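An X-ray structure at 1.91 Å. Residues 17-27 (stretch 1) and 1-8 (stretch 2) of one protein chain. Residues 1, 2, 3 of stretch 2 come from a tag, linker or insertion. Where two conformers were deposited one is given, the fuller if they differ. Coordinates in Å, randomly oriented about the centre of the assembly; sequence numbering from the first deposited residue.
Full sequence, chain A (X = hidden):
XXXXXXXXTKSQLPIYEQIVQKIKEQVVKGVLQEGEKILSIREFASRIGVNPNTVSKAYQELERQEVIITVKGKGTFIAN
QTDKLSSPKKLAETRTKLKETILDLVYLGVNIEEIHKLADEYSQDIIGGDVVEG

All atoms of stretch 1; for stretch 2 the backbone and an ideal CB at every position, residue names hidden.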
# COMPACT_ATOMS: atom_id res chain seq x y z
N GLU A 17 10.54 -0.71 9.21
CA GLU A 17 10.06 -0.30 7.89
C GLU A 17 10.22 1.20 7.68
O GLU A 17 10.49 1.66 6.57
CB GLU A 17 8.60 -0.73 7.69
CG GLU A 17 8.06 -0.39 6.32
CD GLU A 17 6.75 -1.09 6.01
OE1 GLU A 17 6.13 -1.63 6.95
OE2 GLU A 17 6.35 -1.11 4.83
N GLN A 18 10.03 1.98 8.75
CA GLN A 18 10.22 3.42 8.68
C GLN A 18 11.67 3.72 8.32
O GLN A 18 11.94 4.59 7.48
CB GLN A 18 9.83 4.07 10.02
CG GLN A 18 8.34 4.03 10.27
CD GLN A 18 7.94 4.77 11.53
OE1 GLN A 18 8.36 5.90 11.76
NE2 GLN A 18 7.11 4.13 12.35
N ILE A 19 12.59 2.98 8.93
CA ILE A 19 14.01 3.12 8.63
C ILE A 19 14.31 2.76 7.19
O ILE A 19 15.01 3.50 6.50
CB ILE A 19 14.86 2.25 9.57
CG1 ILE A 19 14.70 2.77 11.01
CG2 ILE A 19 16.33 2.29 9.16
CD1 ILE A 19 15.39 1.88 12.04
N VAL A 20 13.77 1.63 6.74
CA VAL A 20 13.94 1.24 5.34
C VAL A 20 13.46 2.36 4.41
O VAL A 20 14.14 2.76 3.46
CB VAL A 20 13.16 -0.05 5.00
CG1 VAL A 20 13.17 -0.32 3.48
CG2 VAL A 20 13.74 -1.23 5.78
N GLN A 21 12.28 2.89 4.69
CA GLN A 21 11.67 3.85 3.76
C GLN A 21 12.34 5.21 3.79
O GLN A 21 12.42 5.88 2.77
CB GLN A 21 10.15 3.97 3.99
CG GLN A 21 9.36 2.68 3.69
CD GLN A 21 9.35 2.33 2.21
OE1 GLN A 21 10.20 1.58 1.73
NE2 GLN A 21 8.40 2.89 1.48
N LYS A 22 12.85 5.62 4.96
CA LYS A 22 13.57 6.89 5.05
C LYS A 22 14.92 6.83 4.32
O LYS A 22 15.29 7.78 3.62
CB LYS A 22 13.77 7.29 6.51
CG LYS A 22 12.50 7.80 7.15
CD LYS A 22 12.20 9.25 6.72
CE LYS A 22 10.97 9.78 7.44
NZ LYS A 22 10.70 11.22 7.16
N ILE A 23 15.63 5.72 4.46
CA ILE A 23 16.88 5.53 3.74
C ILE A 23 16.64 5.54 2.23
O ILE A 23 17.36 6.21 1.49
CB ILE A 23 17.59 4.24 4.16
CG1 ILE A 23 18.04 4.33 5.61
CG2 ILE A 23 18.80 3.97 3.24
CD1 ILE A 23 18.92 5.50 5.87
N LYS A 24 15.62 4.81 1.79
CA LYS A 24 15.23 4.79 0.38
C LYS A 24 14.93 6.20 -0.15
O LYS A 24 15.39 6.60 -1.22
CB LYS A 24 14.01 3.89 0.19
CG LYS A 24 13.64 3.62 -1.25
CD LYS A 24 12.37 2.78 -1.40
CE LYS A 24 12.55 1.35 -0.89
NZ LYS A 24 11.35 0.49 -1.17
N GLU A 25 14.14 6.96 0.62
CA GLU A 25 13.76 8.33 0.25
C GLU A 25 14.98 9.24 0.17
O GLU A 25 15.08 10.10 -0.71
CB GLU A 25 12.75 8.90 1.26
CG GLU A 25 12.06 10.18 0.77
CD GLU A 25 11.19 10.82 1.85
OE1 GLU A 25 11.00 10.21 2.92
OE2 GLU A 25 10.69 11.94 1.61
N GLN A 26 15.92 9.07 1.09
CA GLN A 26 17.14 9.87 1.05
C GLN A 26 18.00 9.56 -0.17
O GLN A 26 18.67 10.44 -0.70
CB GLN A 26 17.95 9.68 2.33
CG GLN A 26 17.34 10.39 3.51
CD GLN A 26 18.16 10.22 4.75
OE1 GLN A 26 19.28 9.71 4.71
NE2 GLN A 26 17.61 10.64 5.88
N VAL A 27 17.98 8.30 -0.61
CA VAL A 27 18.64 7.96 -1.86
C VAL A 27 17.93 8.65 -3.01
O VAL A 27 18.57 9.27 -3.86
CB VAL A 27 18.69 6.43 -2.11
CG1 VAL A 27 19.20 6.13 -3.51
CG2 VAL A 27 19.56 5.75 -1.06
N UNK A 1 26.48 8.35 7.38
CA UNK A 1 26.40 9.55 6.55
C UNK A 1 24.98 9.83 6.10
O UNK A 1 24.70 10.84 5.45
CB UNK A 1 27.31 9.41 5.33
N UNK A 2 24.09 8.89 6.40
CA UNK A 2 22.67 9.16 6.27
C UNK A 2 22.32 10.39 7.11
O UNK A 2 23.04 10.73 8.05
CB UNK A 2 21.84 7.95 6.70
N UNK A 3 21.24 11.08 6.75
CA UNK A 3 20.75 12.19 7.56
C UNK A 3 19.80 11.62 8.59
O UNK A 3 19.10 10.64 8.32
CB UNK A 3 20.07 13.26 6.71
N UNK A 4 19.76 12.21 9.78
CA UNK A 4 18.80 11.80 10.79
C UNK A 4 17.39 12.11 10.29
O UNK A 4 17.21 12.93 9.39
CB UNK A 4 19.08 12.50 12.12
N UNK A 5 16.41 11.43 10.86
CA UNK A 5 15.03 11.59 10.44
C UNK A 5 14.05 11.35 11.58
O UNK A 5 14.41 10.91 12.67
CB UNK A 5 14.72 10.64 9.28
N UNK A 6 12.80 11.64 11.30
CA UNK A 6 11.74 11.45 12.26
C UNK A 6 11.24 10.02 12.24
O UNK A 6 11.02 9.45 11.18
CB UNK A 6 10.59 12.42 11.98
N UNK A 7 11.08 9.43 13.41
CA UNK A 7 10.42 8.14 13.53
C UNK A 7 9.14 8.33 14.35
O UNK A 7 9.17 8.97 15.41
CB UNK A 7 11.34 7.10 14.17
N UNK A 8 8.03 7.78 13.86
CA UNK A 8 6.73 7.92 14.50
C UNK A 8 6.30 6.58 15.08
O UNK A 8 5.96 5.66 14.35
CB UNK A 8 5.69 8.44 13.51

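Stretch 1 is a helix, and stretch 2 runs along it as an extended segment without regular structure. Two glutamines of the helix, Gln 26 and Gln 18, hold its backbone near the two ends.

Position 1 has nothing of the helix within 5.5 Å of its ideal CB. Almost any residue would do. It is Ser 1, from an expression tag.

At position 2 CA-to-CB points toward the helix. The ideal CB lies 3.7 Å from Gln 26 OE1 and 3.9 Å from Ile 23 CD1. A small or medium side chain, polar or apolar, would suit. The residue is Asn 2, also from the tag. Its CB packs on Ile 23 CD1.

Position 3 points sideways, and its backbone faces the amide of Gln 26. The N at position 3 donates to Gln 26 OE1 at 3.1 Å, and Gln 26 NE2 donates to the O at position 3 at 2.9 Å. These bonds need no particular side chain, so many residues would fit. It is Ala 3, the last tag residue; its CB lies 3.6 Å from Gln 26 NE2.

Position 4 points away, into space free of stretch 1. Many residues would suit. It is Met 4, deposited as selenomethionine.

Position 5 points toward the helix. Its ideal CB is 3.9 Å from Lys 22 CD, and the side chains of Ile 19, Ile 23 and Lys 22 offer an apolar surface beyond. A large apolar side chain, aromatic or aliphatic, would suit. It is Phe 5. Lys 22 CB sits 3.6 Å from the centroid of the Phe 5 ring, over its face, in a CH-pi contact. Ile 19 CG1 lies 4.1 Å from Phe 5 CZ.

Position 6 points sideways, with Lys 22 NZ 5.0 Å from its ideal CB. A polar or acidic residue would suit. It is Thr 6. One water accepts from Thr 6 N and Lys 22 NZ; another donates to Thr 6 O and Gln 18 OE1.

Position 7 also points sideways, with Gln 18 OE1 4.0 Å from its ideal CB and Ile 19 farther off. A branched or long aliphatic chain could reach Ile 19. It is Ile 7, whose CD1 is 4.2 Å from Ile 19 CG1.

Position 8 repeats the pairing of position 3. Its N donates to Gln 18 OE1, and Gln 18 NE2 donates to its O, each at 2.8 Å. CA-to-CB points sideways, with the ideal CB 4.1 Å from Gln 18 OE1. Both bonds use its backbone, so many side chains, polar ones included, would suit. It is Asn 8, whose end leads away from the helix.

Stretch 2 1-8: SNAMFTIN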
# COMPACT_ATOMS: atom_id res chain seq x y z
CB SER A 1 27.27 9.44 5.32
OG SER A 1 27.27 10.67 4.61
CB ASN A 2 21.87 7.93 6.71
CG ASN A 2 22.46 7.27 7.94
OD1 ASN A 2 23.56 6.70 7.90
ND2 ASN A 2 21.73 7.33 9.05
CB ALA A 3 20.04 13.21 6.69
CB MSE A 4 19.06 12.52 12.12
CG MSE A 4 20.37 12.11 12.79
SE MSE A 4 20.48 10.17 12.99
CE MSE A 4 21.59 9.71 11.47
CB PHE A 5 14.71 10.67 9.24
CG PHE A 5 15.08 9.23 9.45
CD1 PHE A 5 14.28 8.39 10.21
CD2 PHE A 5 16.24 8.70 8.88
CE1 PHE A 5 14.61 7.05 10.41
CE2 PHE A 5 16.59 7.36 9.06
CZ PHE A 5 15.77 6.54 9.83
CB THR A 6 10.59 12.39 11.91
OG1 THR A 6 10.97 13.72 12.27
CG2 THR A 6 9.31 11.99 12.64
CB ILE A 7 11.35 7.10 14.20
CG1 ILE A 7 12.47 6.71 13.23
CG2 ILE A 7 10.58 5.85 14.57
CD1 ILE A 7 13.41 5.70 13.80
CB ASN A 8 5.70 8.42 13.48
CG ASN A 8 4.29 8.51 14.06
OD1 ASN A 8 4.08 8.40 15.27
ND2 ASN A 8 3.31 8.72 13.18
O HOH W 1 12.48 13.03 8.71
O HOH W 2 9.25 7.77 9.71
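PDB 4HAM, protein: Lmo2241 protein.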